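Local coordinates for enhancer of mRNA-decapping protein 3 (Homo sapiens, PDB 2VC8), which binds single-stranded RNA and promotes mRNA decapping and degradation, its LSm domain carrying the divergent Sm fold that mediates DCP1 binding and P-body targeting, at residues D18-V30 with L39-E53. Residues are numbered along the deposited sequence; the frame is centred on the assembly and turned at random. Where two conformers were deposited one is given.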
ATOM      1  N   ASP A  18     -11.312  11.447   0.143  1.00 24.89           N
ATOM      2  CA  ASP A  18     -11.458  12.460   1.171  1.00 29.07           C
ATOM      3  C   ASP A  18     -11.624  11.898   2.542  1.00 24.98           C
ATOM      4  O   ASP A  18     -11.190  12.516   3.485  1.00 30.39           O
ATOM      5  CB  ASP A  18     -12.687  13.346   0.908  1.00 37.68           C
ATOM      6  CG  ASP A  18     -12.538  14.189  -0.326  1.00 48.65           C
ATOM      7  OD1 ASP A  18     -11.393  14.598  -0.616  1.00 56.17           O
ATOM      8  OD2 ASP A  18     -13.570  14.444  -0.998  1.00 51.65           O
ATOM      9  N   SER A  19     -12.348  10.783   2.657  1.00 24.15           N
ATOM     10  CA  SER A  19     -12.718  10.282   3.988  0.50 25.11           C
ATOM     11  C   SER A  19     -11.613   9.569   4.772  1.00 31.06           C
ATOM     12  O   SER A  19     -11.564   9.665   5.995  1.00 42.96           O
ATOM     13  CB  SER A  19     -13.943   9.385   3.906  0.50 35.07           C
ATOM     14  OG  SER A  19     -15.114  10.173   3.840  0.50 33.41           O
ATOM     15  N   LEU A  20     -10.693   8.889   4.099  1.00 22.72           N
ATOM     16  CA  LEU A  20      -9.577   8.194   4.781  1.00 22.31           C
ATOM     17  C   LEU A  20      -8.197   8.770   4.531  1.00 22.72           C
ATOM     18  O   LEU A  20      -7.251   8.519   5.326  1.00 22.47           O
ATOM     19  CB  LEU A  20      -9.544   6.720   4.403  1.00 23.59           C
ATOM     20  CG  LEU A  20     -10.616   5.827   5.005  1.00 21.42           C
ATOM     21  CD1 LEU A  20     -10.392   4.401   4.534  1.00 28.00           C
ATOM     22  CD2 LEU A  20     -10.585   5.910   6.477  1.00 28.76           C
ATOM     23  N   GLY A  21      -8.025   9.477   3.434  1.00 20.58           N
ATOM     24  CA  GLY A  21      -6.734  10.108   3.163  1.00 19.08           C
ATOM     25  C   GLY A  21      -5.669   9.122   2.666  1.00 17.85           C
ATOM     26  O   GLY A  21      -5.969   8.153   1.964  1.00 18.16           O
ATOM     27  N   VAL A  22      -4.406   9.443   2.986  1.00 17.17           N
ATOM     28  CA  VAL A  22      -3.276   8.907   2.281  1.00 15.83           C
ATOM     29  C   VAL A  22      -2.483   8.025   3.236  1.00 14.66           C
ATOM     30  O   VAL A  22      -2.255   8.389   4.427  1.00 16.67           O
ATOM     31  CB  VAL A  22      -2.404  10.020   1.718  1.00 17.96           C
ATOM     32  CG1 VAL A  22      -1.154   9.499   1.047  1.00 20.82           C
ATOM     33  CG2 VAL A  22      -3.236  10.839   0.723  1.00 25.18           C
ATOM     34  N   TYR A  23      -2.076   6.854   2.761  1.00 13.57           N
ATOM     35  CA  TYR A  23      -1.258   5.887   3.507  1.00 12.84           C
ATOM     36  C   TYR A  23      -0.017   5.596   2.711  1.00 14.65           C
ATOM     37  O   TYR A  23      -0.120   5.409   1.481  1.00 15.78           O
ATOM     38  CB  TYR A  23      -2.064   4.606   3.772  1.00 13.32           C
ATOM     39  CG  TYR A  23      -3.267   4.875   4.621  1.00 14.78           C
ATOM     40  CD1 TYR A  23      -4.407   5.417   4.050  1.00 16.95           C
ATOM     41  CD2 TYR A  23      -3.243   4.689   5.983  1.00 16.00           C
ATOM     42  CE1 TYR A  23      -5.509   5.768   4.765  1.00 19.53           C
ATOM     43  CE2 TYR A  23      -4.410   5.027   6.754  1.00 18.65           C
ATOM     44  CZ  TYR A  23      -5.471   5.603   6.099  1.00 20.40           C
ATOM     45  OH  TYR A  23      -6.558   5.944   6.851  1.00 26.39           O
ATOM     46  N   GLN A  24       1.128   5.526   3.378  1.00 14.01           N
ATOM     47  CA  GLN A  24       2.352   5.221   2.682  1.00 13.98           C
ATOM     48  C   GLN A  24       3.047   4.017   3.339  1.00 13.51           C
ATOM     49  O   GLN A  24       3.030   3.883   4.549  1.00 15.98           O
ATOM     50  CB  GLN A  24       3.325   6.399   2.678  1.00 18.66           C
ATOM     51  CG  GLN A  24       2.688   7.694   2.238  1.00 23.25           C
ATOM     52  CD  GLN A  24       3.679   8.766   1.852  1.00 34.58           C
ATOM     53  OE1 GLN A  24       4.758   8.854   2.417  1.00 40.56           O
ATOM     54  NE2 GLN A  24       3.290   9.613   0.913  1.00 47.52           N
ATOM     55  N   GLY A  25       3.601   3.124   2.540  1.00 12.56           N
ATOM     56  CA  GLY A  25       4.272   1.956   3.082  1.00 15.43           C
ATOM     57  C   GLY A  25       4.742   0.991   2.067  1.00 14.22           C
ATOM     58  O   GLY A  25       4.445   1.106   0.883  1.00 13.07           O
ATOM     59  N   ARG A  26       5.495   0.020   2.510  1.00 15.96           N
ATOM     60  CA  ARG A  26       5.828  -1.102   1.688  1.00 12.67           C
ATOM     61  C   ARG A  26       4.661  -2.034   1.383  1.00 14.02           C
ATOM     62  O   ARG A  26       3.939  -2.427   2.296  1.00 16.28           O
ATOM     63  CB  ARG A  26       6.947  -1.846   2.421  1.00 19.66           C
ATOM     64  CG  ARG A  26       7.357  -3.127   1.718  1.00 23.67           C
ATOM     65  CD  ARG A  26       8.513  -3.015   0.907  1.00 27.63           C
ATOM     66  NE  ARG A  26       9.683  -2.605   1.680  1.00 37.46           N
ATOM     67  CZ  ARG A  26      10.769  -2.120   1.097  1.00 34.14           C
ATOM     68  NH1 ARG A  26      10.841  -1.984  -0.227  1.00 34.44           N
ATOM     69  NH2 ARG A  26      11.780  -1.728   1.829  1.00 29.33           N
ATOM     70  N   VAL A  27       4.526  -2.426   0.123  1.00 14.89           N
ATOM     71  CA  VAL A  27       3.510  -3.384  -0.320  1.00 15.20           C
ATOM     72  C   VAL A  27       3.959  -4.791   0.065  1.00 15.60           C
ATOM     73  O   VAL A  27       4.936  -5.328  -0.516  1.00 18.84           O
ATOM     74  CB  VAL A  27       3.204  -3.302  -1.826  1.00 15.98           C
ATOM     75  CG1 VAL A  27       2.162  -4.324  -2.223  1.00 17.25           C
ATOM     76  CG2 VAL A  27       2.722  -1.873  -2.156  1.00 16.27           C
ATOM     77  N   SER A  28       3.299  -5.336   1.078  1.00 15.59           N
ATOM     78  CA  SER A  28       3.608  -6.658   1.592  1.00 17.62           C
ATOM     79  C   SER A  28       2.811  -7.751   0.976  1.00 18.61           C
ATOM     80  O   SER A  28       3.163  -8.916   1.123  1.00 20.42           O
ATOM     81  CB  SER A  28       3.393  -6.690   3.094  1.00 21.73           C
ATOM     82  OG  SER A  28       2.095  -6.223   3.436  1.00 25.33           O
ATOM     83  N   ALA A  29       1.684  -7.396   0.400  1.00 17.83           N
ATOM     84  CA  ALA A  29       0.807  -8.390  -0.229  1.00 17.19           C
ATOM     85  C   ALA A  29      -0.068  -7.794  -1.290  1.00 18.90           C
ATOM     86  O   ALA A  29      -0.439  -6.618  -1.197  1.00 19.22           O
ATOM     87  CB  ALA A  29      -0.045  -9.203   0.875  1.00 20.12           C
ATOM     88  N   VAL A  30      -0.426  -8.602  -2.302  1.00 20.31           N
ATOM     89  CA  VAL A  30      -1.401  -8.205  -3.318  1.00 19.06           C
ATOM     90  C   VAL A  30      -2.301  -9.418  -3.541  1.00 24.81           C
ATOM     91  O   VAL A  30      -1.813 -10.498  -3.843  1.00 28.70           O
ATOM     92  CB  VAL A  30      -0.753  -7.810  -4.668  1.00 24.86           C
ATOM     93  CG1 VAL A  30      -1.804  -7.510  -5.744  1.00 33.74           C
ATOM     94  CG2 VAL A  30       0.200  -6.641  -4.515  1.00 22.84           C
ATOM     95  N   LEU A  39      -0.308  -2.942   2.920  1.00 13.73           N
ATOM     96  CA  LEU A  39       0.884  -2.196   3.332  1.00 13.89           C
ATOM     97  C   LEU A  39       1.308  -2.607   4.730  1.00 14.60           C
ATOM     98  O   LEU A  39       0.505  -2.768   5.615  1.00 15.77           O
ATOM     99  CB  LEU A  39       0.629  -0.696   3.352  1.00 15.10           C
ATOM    100  CG  LEU A  39       0.128  -0.047   2.055  1.00 14.18           C
ATOM    101  CD1 LEU A  39       0.050   1.429   2.255  1.00 16.07           C
ATOM    102  CD2 LEU A  39       0.973  -0.496   0.805  1.00 15.05           C
ATOM    103  N   THR A  40       2.609  -2.822   4.893  1.00 15.40           N
ATOM    104  CA  THR A  40       3.123  -3.107   6.225  0.50 16.69           C
ATOM    105  C   THR A  40       3.645  -1.817   6.885  1.00 17.57           C
ATOM    106  O   THR A  40       4.215  -0.937   6.252  1.00 19.03           O
ATOM    107  CB  THR A  40       4.112  -4.347   6.290  0.50 19.37           C
ATOM    108  OG1 THR A  40       4.911  -4.304   7.500  0.50 17.05           O
ATOM    109  CG2 THR A  40       4.990  -4.435   5.055  0.50 17.06           C
ATOM    110  N   ARG A  41       3.376  -1.715   8.160  1.00 17.81           N
ATOM    111  CA  ARG A  41       3.832  -0.580   8.950  0.50 17.07           C
ATOM    112  C   ARG A  41       3.555   0.762   8.262  1.00 18.99           C
ATOM    113  O   ARG A  41       4.469   1.594   8.152  1.00 19.96           O
ATOM    114  CB  ARG A  41       5.352  -0.715   9.254  0.50 21.37           C
ATOM    115  CG  ARG A  41       5.668  -1.964  10.060  0.50 21.47           C
ATOM    116  CD  ARG A  41       7.081  -1.963  10.586  0.50 20.43           C
ATOM    117  NE  ARG A  41       7.858  -2.959   9.890  0.50 26.49           N
ATOM    118  CZ  ARG A  41       8.795  -2.730   8.972  0.50 29.04           C
ATOM    119  NH1 ARG A  41       9.138  -1.486   8.569  0.50 20.10           N
ATOM    120  NH2 ARG A  41       9.390  -3.788   8.444  0.50 24.57           N
ATOM    121  N   PRO A  42       2.346   0.976   7.761  1.00 17.63           N
ATOM    122  CA  PRO A  42       2.135   2.182   7.026  1.00 16.24           C
ATOM    123  C   PRO A  42       2.107   3.419   7.895  1.00 16.48           C
ATOM    124  O   PRO A  42       1.893   3.346   9.104  1.00 20.02           O
ATOM    125  CB  PRO A  42       0.739   1.990   6.412  1.00 18.16           C
ATOM    126  CG  PRO A  42       0.100   1.098   7.318  1.00 19.30           C
ATOM    127  CD  PRO A  42       1.135   0.162   7.900  1.00 19.42           C
ATOM    128  N   PHE A  43       2.377   4.542   7.261  1.00 14.92           N
ATOM    129  CA  PHE A  43       2.254   5.889   7.783  1.00 16.71           C
ATOM    130  C   PHE A  43       0.980   6.524   7.202  1.00 16.81           C
ATOM    131  O   PHE A  43       0.584   6.264   6.080  1.00 19.14           O
ATOM    132  CB  PHE A  43       3.451   6.749   7.353  1.00 18.71           C
ATOM    133  CG  PHE A  43       4.558   6.838   8.370  1.00 20.67           C
ATOM    134  CD1 PHE A  43       5.195   5.713   8.747  1.00 18.24           C
ATOM    135  CD2 PHE A  43       4.962   8.055   8.889  1.00 19.71           C
ATOM    136  CE1 PHE A  43       6.224   5.755   9.741  1.00 17.92           C
ATOM    137  CE2 PHE A  43       6.004   8.106   9.839  1.00 21.16           C
ATOM    138  CZ  PHE A  43       6.609   6.953  10.241  1.00 19.25           C
ATOM    139  N   HIS A  44       0.427   7.403   7.995  1.00 16.87           N
ATOM    140  CA  HIS A  44      -0.714   8.194   7.708  1.00 19.65           C
ATOM    141  C   HIS A  44      -0.569   9.517   8.501  1.00 23.43           C
ATOM    142  O   HIS A  44      -0.265   9.484   9.698  1.00 25.85           O
ATOM    143  CB  HIS A  44      -1.966   7.400   8.156  1.00 19.59           C
ATOM    144  CG  HIS A  44      -3.244   8.145   7.966  1.00 19.99           C
ATOM    145  ND1 HIS A  44      -3.735   8.449   6.710  1.00 21.62           N
ATOM    146  CD2 HIS A  44      -4.137   8.639   8.853  1.00 22.85           C
ATOM    147  CE1 HIS A  44      -4.877   9.110   6.837  1.00 23.13           C
ATOM    148  NE2 HIS A  44      -5.145   9.225   8.123  1.00 27.64           N
ATOM    149  N   ASN A  45      -0.687  10.656   7.824  1.00 25.28           N
ATOM    150  CA  ASN A  45      -0.592  12.019   8.414  1.00 24.36           C
ATOM    151  C   ASN A  45       0.798  12.203   9.079  1.00 28.61           C
ATOM    152  O   ASN A  45       0.883  12.836  10.126  1.00 35.19           O
ATOM    153  CB  ASN A  45      -1.747  12.254   9.420  1.00 33.01           C
ATOM    154  CG  ASN A  45      -3.127  12.109   8.773  1.00 41.19           C
ATOM    155  OD1 ASN A  45      -4.172  11.969   9.462  1.00 41.18           O
ATOM    156  ND2 ASN A  45      -3.137  12.101   7.447  1.00 38.00           N
ATOM    157  N   GLY A  46       1.859  11.610   8.496  1.00 26.67           N
ATOM    158  CA  GLY A  46       3.226  11.766   9.023  1.00 28.91           C
ATOM    159  C   GLY A  46       3.502  10.967  10.251  1.00 28.54           C
ATOM    160  O   GLY A  46       4.582  11.117  10.862  1.00 33.98           O
ATOM    161  N   VAL A  47       2.578  10.077  10.655  1.00 25.61           N
ATOM    162  CA  VAL A  47       2.881   9.206  11.765  1.00 26.27           C
ATOM    163  C   VAL A  47       2.541   7.773  11.429  1.00 22.48           C
ATOM    164  O   VAL A  47       1.693   7.478  10.577  1.00 22.88           O
ATOM    165  CB  VAL A  47       2.144   9.646  13.030  1.00 29.90           C
ATOM    166  CG1 VAL A  47       2.348  11.168  13.290  1.00 32.10           C
ATOM    167  CG2 VAL A  47       0.717   9.340  12.926  1.00 30.42           C
ATOM    168  N   LYS A  48       3.284   6.855  12.027  1.00 20.15           N
ATOM    169  CA  LYS A  48       3.165   5.437  11.821  1.00 20.24           C
ATOM    170  C   LYS A  48       1.841   5.049  12.389  1.00 18.92           C
ATOM    171  O   LYS A  48       1.448   5.452  13.496  1.00 21.37           O
ATOM    172  CB  LYS A  48       4.309   4.644  12.495  1.00 21.82           C
ATOM    173  CG  LYS A  48       4.314   3.208  12.093  1.00 23.34           C
ATOM    174  CD  LYS A  48       5.558   2.381  12.401  1.00 24.49           C
ATOM    175  CE  LYS A  48       5.913   2.363  13.834  1.00 31.48           C
ATOM    176  NZ  LYS A  48       4.918   1.629  14.614  1.00 38.46           N
ATOM    177  N   CYS A  49       1.091   4.302  11.594  1.00 18.06           N
ATOM    178  CA  CYS A  49      -0.172   3.759  12.065  0.80 18.79           C
ATOM    179  C   CYS A  49       0.069   2.852  13.241  1.00 20.10           C
ATOM    180  O   CYS A  49       1.099   2.205  13.352  1.00 22.55           O
ATOM    181  CB  CYS A  49      -0.910   2.981  10.955  0.80 17.73           C
ATOM    182  SG  CYS A  49      -1.333   4.007   9.586  0.80 21.06           S
ATOM    183  N   LEU A  50      -0.934   2.743  14.110  1.00 19.48           N
ATOM    184  CA  LEU A  50      -0.841   1.798  15.231  1.00 21.55           C
ATOM    185  C   LEU A  50      -1.046   0.358  14.772  1.00 24.08           C
ATOM    186  O   LEU A  50      -0.477  -0.565  15.314  1.00 28.97           O
ATOM    187  CB  LEU A  50      -1.841   2.114  16.375  1.00 27.37           C
ATOM    188  CG  LEU A  50      -1.885   3.584  16.825  1.00 35.42           C
ATOM    189  CD1 LEU A  50      -2.959   3.810  17.903  1.00 38.97           C
ATOM    190  CD2 LEU A  50      -0.505   4.047  17.325  1.00 35.62           C
ATOM    191  N   VAL A  51      -1.809   0.132  13.714  1.00 20.75           N
ATOM    192  CA  VAL A  51      -1.947  -1.241  13.175  1.00 20.76           C
ATOM    193  C   VAL A  51      -0.811  -1.590  12.223  1.00 17.41           C
ATOM    194  O   VAL A  51      -0.474  -0.756  11.394  1.00 22.23           O
ATOM    195  CB  VAL A  51      -3.333  -1.407  12.503  1.00 24.12           C
ATOM    196  CG1 VAL A  51      -3.415  -2.744  11.799  1.00 25.50           C
ATOM    197  CG2 VAL A  51      -4.410  -1.222  13.603  1.00 27.35           C
ATOM    198  N   PRO A  52      -0.219  -2.797  12.324  1.00 18.73           N
ATOM    199  CA  PRO A  52       0.997  -3.117  11.563  1.00 20.25           C
ATOM    200  C   PRO A  52       0.766  -3.468  10.100  1.00 16.85           C
ATOM    201  O   PRO A  52       1.718  -3.539   9.347  1.00 19.29           O
ATOM    202  CB  PRO A  52       1.645  -4.296  12.346  1.00 22.72           C
ATOM    203  CG  PRO A  52       0.514  -4.922  12.977  1.00 22.75           C
ATOM    204  CD  PRO A  52      -0.444  -3.835  13.352  1.00 21.13           C
ATOM    205  N   GLU A  53      -0.474  -3.775   9.691  1.00 16.58           N
ATOM    206  CA  GLU A  53      -0.786  -4.127   8.304  0.50 18.16           C
ATOM    207  C   GLU A  53      -2.122  -3.620   7.987  1.00 16.05           C
ATOM    208  O   GLU A  53      -3.061  -3.866   8.728  1.00 17.15           O
ATOM    209  CB  GLU A  53      -0.816  -5.611   8.009  0.50 14.13           C
ATOM    210  CG  GLU A  53      -0.946  -5.896   6.508  0.50 16.40           C
ATOM    211  CD  GLU A  53      -1.353  -7.323   6.161  0.50 21.85           C
ATOM    212  OE1 GLU A  53      -1.165  -8.213   6.987  0.50 25.86           O
ATOM    213  OE2 GLU A  53      -1.908  -7.557   5.053  0.50 27.02           O
TER
HETATM  214  O   HOH W   1      -1.114  10.952   5.144  1.00 35.55           O
HETATM  215  O   HOH W   2       6.394   0.484   5.328  1.00 20.47           O
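Tyr23 and His44 stack where strand 22-30 pairs antiparallel with strand 42-44 in the curled sheet of the Sm fold. Gln24 and Phe43 form a hydrogen-bonded pair, both backbone bonds being 2.9 Å: Gln24 N to Phe43 O and Phe43 N to Gln24 O. At the corner formed by Thr40 and Arg41, Thr40 N bonds to Arg26 O. Water 2 bridges Arg26 N and Thr40 O there, in place of a direct backbone bond.

The aromatic pair is an offset stack, with centroids of the Tyr23 and His44 rings 4.2 Å apart and planes 10° from parallel. His44 CG stands anti to the backbone N (chi1 177°), which brings the imidazole over the phenol face. The amide atom Asn45 ND2 lies over the centre of the other imidazole face. In the conformer given, Cys49 SG sits at the edge of the Tyr23 ring, and Phe56 also meets this ring. Replacing His44 by an alanine is likely to leave one face of Tyr23 without its stacking partner and to take a donor from Val22 O.

Among apolar contacts, Leu39 CD2 touches Val27 CG2 at 3.7 Å, while Leu39 CD1 approaches Tyr23 CB. Ser28 CB lies 3.4 Å from Thr40 CG2 in the conformer given.

Val22 O takes two bonds, one from water 1 and one from His44 ND1 at 2.7 Å, the latter donor lying 44° out of the carbonyl plane.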